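Local coordinates for protein deoxyhypusine hydroxylase (Homo sapiens, PDB 4D50) that hydroxylates the deoxyhypusine side chain of translation initiation factor eIF5A at a peroxide-bearing diiron centre, the second step of hypusine formation, at residues A[28-33]-A[60-65]; A[243-248]-A[275-280]; A[261-266]-A[280-285]. One frame throughout, in Å; residues are numbered along the deposited sequence.

Contact 1: A[28-33]-A[60-65]; sequences ARFRAL and KHELAY. With FE (Fe (III) ion), chain D; PER (peroxide ion), chain E.
Leu33 meets Glu62 and Leu63 in the apolar part of this buried contact. Its CD2 lies 3.7 Å from CB of Glu62, and its CD1 lies 3.8 Å from CD2 of Leu63. CG of Leu33 is anti to the backbone N (chi1 171°), which carries both methyls across to the neighbouring helix. The two helix segments run nearly parallel, 11° apart, with axes 11.0 Å apart.

The second kind of contact is ring against carboxylate. The edge of the Phe30 ring faces Glu62, and CE2 of Phe30 is 3.5 Å from OE1 of Glu62, near the ring plane. The ring and carboxylate planes are 50° apart. CG of Glu62 also packs on CE2 of Phe30, and the bend at chi2 sets the carboxylate beyond it.

His61, on the same helix segment as Glu62, takes no part in this packing and serves the metal instead. NE2 of His61 binds an iron(III) ion at 2.3 Å, and its ND1 is hydrogen-bonded to the backbone oxygen of Leu58.

No hydrogen bond joins the two segments. The carboxylate of Glu249 also comes close to OE1 of Glu62. The ring edge of Phe30, with its partly positive hydrogens, offers that oxygen a mild partner without a hydrogen bond.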
loop_
_atom_site.group_PDB
_atom_site.type_symbol
_atom_site.label_atom_id
_atom_site.label_comp_id
_atom_site.label_asym_id
_atom_site.label_seq_id
_atom_site.Cartn_x
_atom_site.Cartn_y
_atom_site.Cartn_z
ATOM N N ALA A 28 -12.022 -2.743 13.525
ATOM C CA ALA A 28 -11.509 -3.705 14.508
ATOM C C ALA A 28 -10.661 -4.794 13.876
ATOM O O ALA A 28 -9.650 -5.209 14.416
ATOM C CB ALA A 28 -12.654 -4.351 15.256
ATOM N N ARG A 29 -11.062 -5.227 12.700
ATOM C CA ARG A 29 -10.274 -6.176 11.975
ATOM C C ARG A 29 -9.038 -5.496 11.404
ATOM O O ARG A 29 -7.986 -6.121 11.350
ATOM C CB ARG A 29 -11.117 -6.798 10.897
ATOM C CG ARG A 29 -12.443 -7.466 11.401
ATOM C CD ARG A 29 -13.287 -7.934 10.240
ATOM N NE ARG A 29 -12.742 -9.118 9.624
ATOM C CZ ARG A 29 -13.142 -9.686 8.513
ATOM N NH1 ARG A 29 -14.178 -9.204 7.831
ATOM N NH2 ARG A 29 -12.566 -10.783 8.064
ATOM N N PHE A 30 -9.087 -4.195 11.058
ATOM C CA PHE A 30 -7.834 -3.500 10.639
ATOM C C PHE A 30 -6.859 -3.366 11.740
ATOM O O PHE A 30 -5.655 -3.575 11.586
ATOM C CB PHE A 30 -8.125 -2.103 10.040
ATOM C CG PHE A 30 -8.348 -2.144 8.573
ATOM C CD1 PHE A 30 -9.458 -2.776 8.063
ATOM C CD2 PHE A 30 -7.426 -1.583 7.703
ATOM C CE1 PHE A 30 -9.678 -2.835 6.704
ATOM C CE2 PHE A 30 -7.622 -1.680 6.347
ATOM C CZ PHE A 30 -8.757 -2.297 5.847
ATOM N N ARG A 31 -7.379 -3.054 12.910
ATOM C CA ARG A 31 -6.569 -2.928 14.099
ATOM C C ARG A 31 -5.914 -4.230 14.396
ATOM O O ARG A 31 -4.722 -4.238 14.698
ATOM C CB ARG A 31 -7.414 -2.544 15.324
ATOM C CG ARG A 31 -7.664 -1.087 15.398
ATOM C CD ARG A 31 -8.654 -0.761 16.523
ATOM N NE ARG A 31 -9.252 0.529 16.222
ATOM C CZ ARG A 31 -8.590 1.686 16.298
ATOM N NH1 ARG A 31 -7.328 1.735 16.737
ATOM N NH2 ARG A 31 -9.199 2.809 15.951
ATOM N N ALA A 32 -6.652 -5.318 14.300
ATOM C CA ALA A 32 -6.050 -6.682 14.523
ATOM C C ALA A 32 -4.937 -6.960 13.529
ATOM O O ALA A 32 -3.857 -7.472 13.842
ATOM C CB ALA A 32 -7.123 -7.731 14.433
ATOM N N LEU A 33 -5.240 -6.698 12.262
ATOM C CA LEU A 33 -4.281 -6.917 11.209
ATOM C C LEU A 33 -2.970 -6.175 11.424
ATOM O O LEU A 33 -1.926 -6.752 11.306
ATOM C CB LEU A 33 -4.863 -6.498 9.838
ATOM C CG LEU A 33 -3.873 -6.485 8.657
ATOM C CD1 LEU A 33 -3.279 -7.885 8.384
ATOM C CD2 LEU A 33 -4.552 -5.924 7.411
ATOM N N LYS A 60 -8.599 -7.560 1.981
ATOM C CA LYS A 60 -7.694 -8.566 1.418
ATOM C C LYS A 60 -6.376 -7.993 0.878
ATOM O O LYS A 60 -5.310 -8.570 1.054
ATOM C CB LYS A 60 -8.370 -9.347 0.319
ATOM C CG LYS A 60 -9.399 -10.364 0.792
ATOM C CD LYS A 60 -9.883 -11.247 -0.363
ATOM C CE LYS A 60 -10.767 -10.490 -1.311
ATOM N NZ LYS A 60 -11.451 -11.338 -2.311
ATOM N N HIS A 61 -6.456 -6.847 0.267
ATOM C CA HIS A 61 -5.262 -6.195 -0.253
ATOM C C HIS A 61 -4.389 -5.647 0.874
ATOM O O HIS A 61 -3.147 -5.687 0.763
ATOM C CB HIS A 61 -5.636 -5.202 -1.345
ATOM C CG HIS A 61 -5.524 -3.767 -0.934
ATOM N ND1 HIS A 61 -6.284 -3.216 0.070
ATOM C CD2 HIS A 61 -4.680 -2.800 -1.372
ATOM C CE1 HIS A 61 -5.968 -1.921 0.173
ATOM N NE2 HIS A 61 -4.965 -1.664 -0.667
ATOM N N GLU A 62 -4.986 -5.266 2.005
ATOM C CA GLU A 62 -4.191 -4.842 3.201
ATOM C C GLU A 62 -3.428 -6.078 3.809
ATOM O O GLU A 62 -2.296 -5.986 4.328
ATOM C CB GLU A 62 -5.101 -4.227 4.218
ATOM C CG GLU A 62 -4.578 -3.017 4.969
ATOM C CD GLU A 62 -4.562 -1.779 4.086
ATOM O OE1 GLU A 62 -5.584 -1.443 3.456
ATOM O OE2 GLU A 62 -3.459 -1.234 3.935
ATOM N N LEU A 63 -4.090 -7.209 3.749
ATOM C CA LEU A 63 -3.444 -8.445 4.196
ATOM C C LEU A 63 -2.191 -8.605 3.426
ATOM O O LEU A 63 -1.132 -8.989 3.966
ATOM C CB LEU A 63 -4.305 -9.670 3.992
ATOM C CG LEU A 63 -5.732 -9.658 4.552
ATOM C CD1 LEU A 63 -6.445 -10.892 4.085
ATOM C CD2 LEU A 63 -5.688 -9.618 6.041
ATOM N N ALA A 64 -2.330 -8.515 2.110
ATOM C CA ALA A 64 -1.126 -8.743 1.266
ATOM C C ALA A 64 -0.085 -7.662 1.532
ATOM O O ALA A 64 1.119 -7.987 1.607
ATOM C CB ALA A 64 -1.469 -8.742 -0.235
ATOM N N TYR A 65 -0.481 -6.407 1.656
ATOM C CA TYR A 65 0.466 -5.356 1.971
ATOM C C TYR A 65 1.264 -5.626 3.244
ATOM O O TYR A 65 2.482 -5.560 3.284
ATOM C CB TYR A 65 -0.263 -4.026 2.122
ATOM C CG TYR A 65 0.563 -2.856 2.560
ATOM C CD1 TYR A 65 1.454 -2.231 1.698
ATOM C CD2 TYR A 65 0.570 -2.463 3.904
ATOM C CE1 TYR A 65 2.245 -1.148 2.132
ATOM C CE2 TYR A 65 1.297 -1.376 4.330
ATOM C CZ TYR A 65 2.195 -0.780 3.473
ATOM O OH TYR A 65 2.873 0.282 3.931
HETATM FE FE FE D . -4.435 0.440 -1.525
HETATM O O1 PER E . -3.928 -1.007 -3.834
HETATM O O2 PER E . -5.023 0.053 -3.590
HETATM O O HOH W 1 -2.118 -0.010 -1.832
HETATM O O HOH W 2 -3.808 1.001 0.464
#

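Contact 2: A[243-248]-A[275-280]; sequences VRHECA and RESCEV. With FE (Fe (III) ion), chain D; PER (peroxide ion), chain E; GAI (guanidine), chain F.
His245 and Ser277 make the tight part of this contact. ND1 of His245 donates to OG of Ser277 at 2.7 Å, with an N-H...O angle of 165°. The hydroxyl lies close to the imidazole plane, 14° out of it. OG of Ser277 is anti to its own carbonyl carbon, which brings it back over its own helix as well, where it is hydrogen-bonded to the backbone oxygen of Val273. The serine probably helps to fix the rotation of the ring, whose other nitrogen, NE2 of His245, binds iron(III) at 2.2 Å. OE1 of Glu246, the next residue, binds the same ion at 2.1 Å. The other oxygen of that carboxylate, OE2 of Glu246, accepts a hydrogen bond from water 2, itself an iron ligand.

Packing is looser next to this bond. CB of Ala248 is 4.0 Å from CB of Ser277 and 4.3 Å from SG of Cys278. Farther out, at partly exposed Glu279, a guanidine makes a weak hydrogen bond from N3 to the backbone O of Glu279.

The segments are nearly parallel, 7° apart, with axes 8.7 Å apart. Such parallel neighbours are usual in the stacked helices of HEAT-like repeats. Here they supply two of the three protein ligands of one iron of the diiron site: a His-Glu pair on one helix, its histidine held by a second-shell serine on the next.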
loop_
_atom_site.group_PDB
_atom_site.type_symbol
_atom_site.label_atom_id
_atom_site.label_comp_id
_atom_site.label_asym_id
_atom_site.label_seq_id
_atom_site.Cartn_x
_atom_site.Cartn_y
_atom_site.Cartn_z
ATOM N N VAL A 243 -7.470 4.007 -7.128
ATOM C CA VAL A 243 -6.886 5.340 -6.934
ATOM C C VAL A 243 -7.738 6.178 -5.935
ATOM O O VAL A 243 -7.200 6.830 -4.998
ATOM C CB VAL A 243 -6.837 6.166 -8.233
ATOM C CG1 VAL A 243 -6.307 7.544 -7.972
ATOM C CG2 VAL A 243 -5.935 5.424 -9.291
ATOM N N ARG A 244 -9.035 6.104 -6.122
ATOM C CA ARG A 244 -9.884 6.862 -5.214
ATOM C C ARG A 244 -9.770 6.355 -3.774
ATOM O O ARG A 244 -9.684 7.143 -2.830
ATOM C CB ARG A 244 -11.323 6.871 -5.662
ATOM C CG ARG A 244 -11.596 7.457 -7.066
ATOM C CD ARG A 244 -13.046 7.191 -7.495
ATOM N NE ARG A 244 -13.878 7.934 -6.581
ATOM C CZ ARG A 244 -15.085 7.579 -6.161
ATOM N NH1 ARG A 244 -15.639 6.432 -6.524
ATOM N NH2 ARG A 244 -15.629 8.346 -5.270
ATOM N N HIS A 245 -9.705 5.048 -3.614
ATOM C CA HIS A 245 -9.428 4.458 -2.258
ATOM C C HIS A 245 -8.115 4.931 -1.638
ATOM O O HIS A 245 -8.071 5.277 -0.440
ATOM C CB HIS A 245 -9.491 2.932 -2.280
ATOM C CG HIS A 245 -8.305 2.291 -1.674
ATOM N ND1 HIS A 245 -8.164 2.180 -0.307
ATOM C CD2 HIS A 245 -7.246 1.655 -2.225
ATOM C CE1 HIS A 245 -7.012 1.600 -0.046
ATOM N NE2 HIS A 245 -6.477 1.191 -1.182
ATOM N N GLU A 246 -7.027 5.003 -2.437
ATOM C CA GLU A 246 -5.761 5.392 -1.904
ATOM C C GLU A 246 -5.771 6.863 -1.464
ATOM O O GLU A 246 -5.194 7.197 -0.422
ATOM C CB GLU A 246 -4.653 5.094 -2.953
ATOM C CG GLU A 246 -3.343 4.679 -2.339
ATOM C CD GLU A 246 -3.440 3.411 -1.548
ATOM O OE1 GLU A 246 -3.843 2.377 -2.074
ATOM O OE2 GLU A 246 -3.122 3.494 -0.346
ATOM N N CYS A 247 -6.467 7.675 -2.242
ATOM C CA CYS A 247 -6.690 9.108 -1.964
ATOM C C CYS A 247 -7.501 9.280 -0.674
ATOM O O CYS A 247 -7.152 10.070 0.177
ATOM C CB CYS A 247 -7.302 9.809 -3.158
ATOM S SG CYS A 247 -6.106 10.025 -4.486
ATOM N N ALA A 248 -8.504 8.420 -0.477
ATOM C CA ALA A 248 -9.295 8.465 0.717
ATOM C C ALA A 248 -8.423 8.101 1.953
ATOM O O ALA A 248 -8.490 8.747 3.026
ATOM C CB ALA A 248 -10.448 7.502 0.590
ATOM N N ARG A 275 -16.185 3.366 -0.149
ATOM C CA ARG A 275 -16.908 3.417 1.142
ATOM C C ARG A 275 -16.139 2.909 2.323
ATOM O O ARG A 275 -16.130 3.503 3.408
ATOM C CB ARG A 275 -18.268 2.666 1.102
ATOM C CG ARG A 275 -19.319 3.166 0.148
ATOM C CD ARG A 275 -20.608 2.394 0.496
ATOM N NE ARG A 275 -20.557 0.926 0.415
ATOM C CZ ARG A 275 -20.743 0.236 -0.717
ATOM N NH1 ARG A 275 -20.829 0.878 -1.874
ATOM N NH2 ARG A 275 -20.735 -1.088 -0.743
ATOM N N GLU A 276 -15.527 1.728 2.165
ATOM C CA GLU A 276 -14.845 1.136 3.316
ATOM C C GLU A 276 -13.619 1.882 3.704
ATOM O O GLU A 276 -13.340 1.993 4.912
ATOM C CB GLU A 276 -14.505 -0.308 3.008
ATOM C CG GLU A 276 -15.718 -1.177 2.997
ATOM C CD GLU A 276 -15.417 -2.651 2.697
ATOM O OE1 GLU A 276 -14.263 -3.094 2.350
ATOM O OE2 GLU A 276 -16.436 -3.398 2.832
ATOM N N SER A 277 -12.906 2.436 2.729
ATOM C CA SER A 277 -11.767 3.317 3.089
ATOM C C SER A 277 -12.215 4.519 3.892
ATOM O O SER A 277 -11.583 4.877 4.902
ATOM C CB SER A 277 -10.892 3.788 1.903
ATOM O OG SER A 277 -10.222 2.659 1.423
ATOM N N CYS A 278 -13.357 5.139 3.485
ATOM C CA CYS A 278 -13.854 6.302 4.220
ATOM C C CYS A 278 -14.313 5.972 5.663
ATOM O O CYS A 278 -14.017 6.707 6.618
ATOM C CB CYS A 278 -14.995 6.989 3.406
ATOM S SG CYS A 278 -14.545 7.716 1.867
ATOM N N GLU A 279 -15.024 4.862 5.810
ATOM C CA GLU A 279 -15.378 4.260 7.095
ATOM C C GLU A 279 -14.261 4.034 8.082
ATOM O O GLU A 279 -14.294 4.538 9.208
ATOM C CB GLU A 279 -16.110 2.932 6.863
ATOM C CG GLU A 279 -16.448 2.169 8.182
ATOM C CD GLU A 279 -17.072 0.798 7.977
ATOM O OE1 GLU A 279 -17.430 0.432 6.852
ATOM O OE2 GLU A 279 -17.183 0.040 8.961
ATOM N N VAL A 280 -13.242 3.318 7.636
ATOM C CA VAL A 280 -12.086 3.047 8.423
ATOM C C VAL A 280 -11.381 4.358 8.809
ATOM O O VAL A 280 -11.005 4.517 9.978
ATOM C CB VAL A 280 -11.154 2.042 7.698
ATOM C CG1 VAL A 280 -9.828 1.879 8.424
ATOM C CG2 VAL A 280 -11.875 0.690 7.611
HETATM FE FE FE D . -4.435 0.440 -1.525
HETATM O O1 PER E . -3.928 -1.007 -3.834
HETATM O O2 PER E . -5.023 0.053 -3.590
HETATM C C GAI F . -17.474 6.816 10.866
HETATM N N1 GAI F . -16.886 6.965 11.983
HETATM N N2 GAI F . -18.360 7.715 10.516
HETATM N N3 GAI F . -17.212 5.822 10.016
HETATM O O HOH W 2 -3.808 1.001 0.464
HETATM O O HOH W 1 -2.118 -0.010 -1.832
#

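Contact 3: A[261-266]-A[280-285]; sequences AALQAH and VALDMY. With GAI (guanidine), chain F.
Leu263 packs on Ala281 and Leu282 where two helices of the HEAT-like stack cross near the C-terminal end of the chain. CD1 of Leu263 rests 3.8 Å from CB of Ala281. Nearer the backbone, CB of Leu263 is 4.0 Å from CD2 of Leu282. The third contact is at the more exposed Gln264. The Gln264 chain bends at chi2 and crosses Leu282 at about a right angle, so that NE2 of Gln264 reaches 3.6 Å from CD1 of Leu282. This is an amide nitrogen against a methyl group, and no hydrogen bond links the segments.

Both leucines have the same shape: CG is anti to the carbonyl carbon, with chi1 -65° in Leu263 and -67° in Leu282. Both side chains leave the backbone toward the other helix, and this torsion lets their branches meet the partner. The helix axes are 10.0 Å apart and cross at -135°. Further packing backs the pair: Leu263 touches Ala248 of helix 241-254, and Leu282 touches Leu260 of helix 257-265.

Beyond the leucines lies a bound guanidine. Its carbon sits 3.4 Å from CB of Leu282, while Asp283 supplies the charge. A leucine in place of Asp283 would probably leave N1 and N3 of the guanidine without their carboxylate partner and weaken its hold here. One oxygen takes both bonds: OD1 of Asp283 accepts from guanidine N1 at 2.7 Å and, more weakly, from guanidine N3 at 2.8 Å.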
loop_
_atom_site.group_PDB
_atom_site.type_symbol
_atom_site.label_atom_id
_atom_site.label_comp_id
_atom_site.label_asym_id
_atom_site.label_seq_id
_atom_site.Cartn_x
_atom_site.Cartn_y
_atom_site.Cartn_z
ATOM N N ALA A 261 -14.244 16.096 6.283
ATOM C CA ALA A 261 -15.462 16.426 5.535
ATOM C C ALA A 261 -15.535 15.717 4.193
ATOM O O ALA A 261 -16.599 15.248 3.798
ATOM C CB ALA A 261 -15.597 17.939 5.346
ATOM N N ALA A 262 -14.407 15.618 3.467
ATOM C CA ALA A 262 -14.409 14.904 2.167
ATOM C C ALA A 262 -14.700 13.424 2.310
ATOM O O ALA A 262 -15.387 12.833 1.496
ATOM C CB ALA A 262 -13.081 15.127 1.411
ATOM N N LEU A 263 -14.127 12.795 3.320
ATOM C CA LEU A 263 -14.373 11.394 3.570
ATOM C C LEU A 263 -15.884 11.179 3.914
ATOM O O LEU A 263 -16.483 10.211 3.487
ATOM C CB LEU A 263 -13.534 10.914 4.739
ATOM C CG LEU A 263 -12.021 10.950 4.487
ATOM C CD1 LEU A 263 -11.189 10.878 5.741
ATOM C CD2 LEU A 263 -11.760 9.792 3.578
ATOM N N GLN A 264 -16.464 12.044 4.733
ATOM C CA GLN A 264 -17.896 11.850 5.085
ATOM C C GLN A 264 -18.700 11.976 3.815
ATOM O O GLN A 264 -19.696 11.292 3.639
ATOM C CB GLN A 264 -18.358 12.883 6.120
ATOM C CG GLN A 264 -19.851 12.916 6.464
ATOM C CD GLN A 264 -20.311 11.602 7.008
ATOM O OE1 GLN A 264 -21.491 11.224 6.863
ATOM N NE2 GLN A 264 -19.409 10.877 7.649
ATOM N N ALA A 265 -18.318 12.905 2.946
ATOM C CA ALA A 265 -19.040 13.105 1.693
ATOM C C ALA A 265 -19.134 11.836 0.883
ATOM O O ALA A 265 -20.064 11.651 0.116
ATOM C CB ALA A 265 -18.411 14.227 0.854
ATOM N N HIS A 266 -18.146 10.944 1.005
ATOM C CA HIS A 266 -18.093 9.759 0.140
ATOM C C HIS A 266 -18.404 8.488 0.934
ATOM O O HIS A 266 -18.275 7.388 0.414
ATOM C CB HIS A 266 -16.699 9.711 -0.587
ATOM C CG HIS A 266 -16.531 10.832 -1.545
ATOM N ND1 HIS A 266 -17.037 10.802 -2.823
ATOM C CD2 HIS A 266 -16.075 12.100 -1.360
ATOM C CE1 HIS A 266 -16.908 11.986 -3.386
ATOM N NE2 HIS A 266 -16.275 12.775 -2.551
ATOM N N VAL A 280 -13.242 3.318 7.636
ATOM C CA VAL A 280 -12.086 3.047 8.423
ATOM C C VAL A 280 -11.381 4.358 8.809
ATOM O O VAL A 280 -11.005 4.517 9.978
ATOM C CB VAL A 280 -11.154 2.042 7.698
ATOM C CG1 VAL A 280 -9.828 1.879 8.424
ATOM C CG2 VAL A 280 -11.875 0.690 7.611
ATOM N N ALA A 281 -11.235 5.293 7.861
ATOM C CA ALA A 281 -10.536 6.569 8.121
ATOM C C ALA A 281 -11.292 7.378 9.189
ATOM O O ALA A 281 -10.665 7.860 10.174
ATOM C CB ALA A 281 -10.354 7.385 6.839
ATOM N N LEU A 282 -12.608 7.459 9.018
ATOM C CA LEU A 282 -13.437 8.183 9.991
ATOM C C LEU A 282 -13.425 7.490 11.332
ATOM O O LEU A 282 -13.341 8.162 12.342
ATOM C CB LEU A 282 -14.842 8.375 9.462
ATOM C CG LEU A 282 -14.947 9.321 8.243
ATOM C CD1 LEU A 282 -16.266 9.194 7.524
ATOM C CD2 LEU A 282 -14.636 10.794 8.550
ATOM N N ASP A 283 -13.522 6.151 11.357
ATOM C CA ASP A 283 -13.472 5.397 12.598
ATOM C C ASP A 283 -12.176 5.584 13.323
ATOM O O ASP A 283 -12.186 5.663 14.533
ATOM C CB ASP A 283 -13.743 3.891 12.416
ATOM C CG ASP A 283 -15.213 3.569 12.086
ATOM O OD1 ASP A 283 -16.101 4.424 12.110
ATOM O OD2 ASP A 283 -15.464 2.424 11.685
ATOM N N MET A 284 -11.071 5.749 12.601
ATOM C CA MET A 284 -9.790 5.940 13.291
ATOM C C MET A 284 -9.738 7.310 13.936
ATOM O O MET A 284 -9.189 7.480 15.012
ATOM C CB MET A 284 -8.612 5.701 12.358
ATOM C CG MET A 284 -8.605 4.277 11.803
ATOM S SD MET A 284 -8.479 2.966 13.021
ATOM C CE MET A 284 -8.777 1.450 12.072
ATOM N N TYR A 285 -10.295 8.296 13.252
ATOM C CA TYR A 285 -10.349 9.651 13.816
ATOM C C TYR A 285 -11.200 9.662 15.077
ATOM O O TYR A 285 -10.794 10.251 16.092
ATOM C CB TYR A 285 -10.873 10.658 12.830
ATOM C CG TYR A 285 -11.095 12.007 13.473
ATOM C CD1 TYR A 285 -10.037 12.739 13.922
ATOM C CD2 TYR A 285 -12.392 12.481 13.738
ATOM C CE1 TYR A 285 -10.225 13.948 14.559
ATOM C CE2 TYR A 285 -12.595 13.680 14.392
ATOM C CZ TYR A 285 -11.506 14.409 14.778
ATOM O OH TYR A 285 -11.654 15.616 15.396
HETATM C C GAI F . -17.474 6.816 10.866
HETATM N N1 GAI F . -16.886 6.965 11.983
HETATM N N2 GAI F . -18.360 7.715 10.516
HETATM N N3 GAI F . -17.212 5.822 10.016
#

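Contacts 1 and 2 meet at one iron(III) ion. His61 comes from contact 1, and His245 and Glu246 come from contact 2. NE2 of His61 and NE2 of His245 are 3.3 Å apart, and their rings stand at about 85°. The peroxide and both waters belong to the two contacts alike. The contact centres are about 14 Å apart. Contact 3 is farther from the metal: the side chain of Ala281 is about 12 Å from an iron. It adjoins contact 2 through helix 272-289, and their centres are about 8 Å apart. Both touch the same guanidine. Met284 of contact 3 also packs on Phe30 of contact 1, so helix 26-39 and helix 272-289 lie side by side.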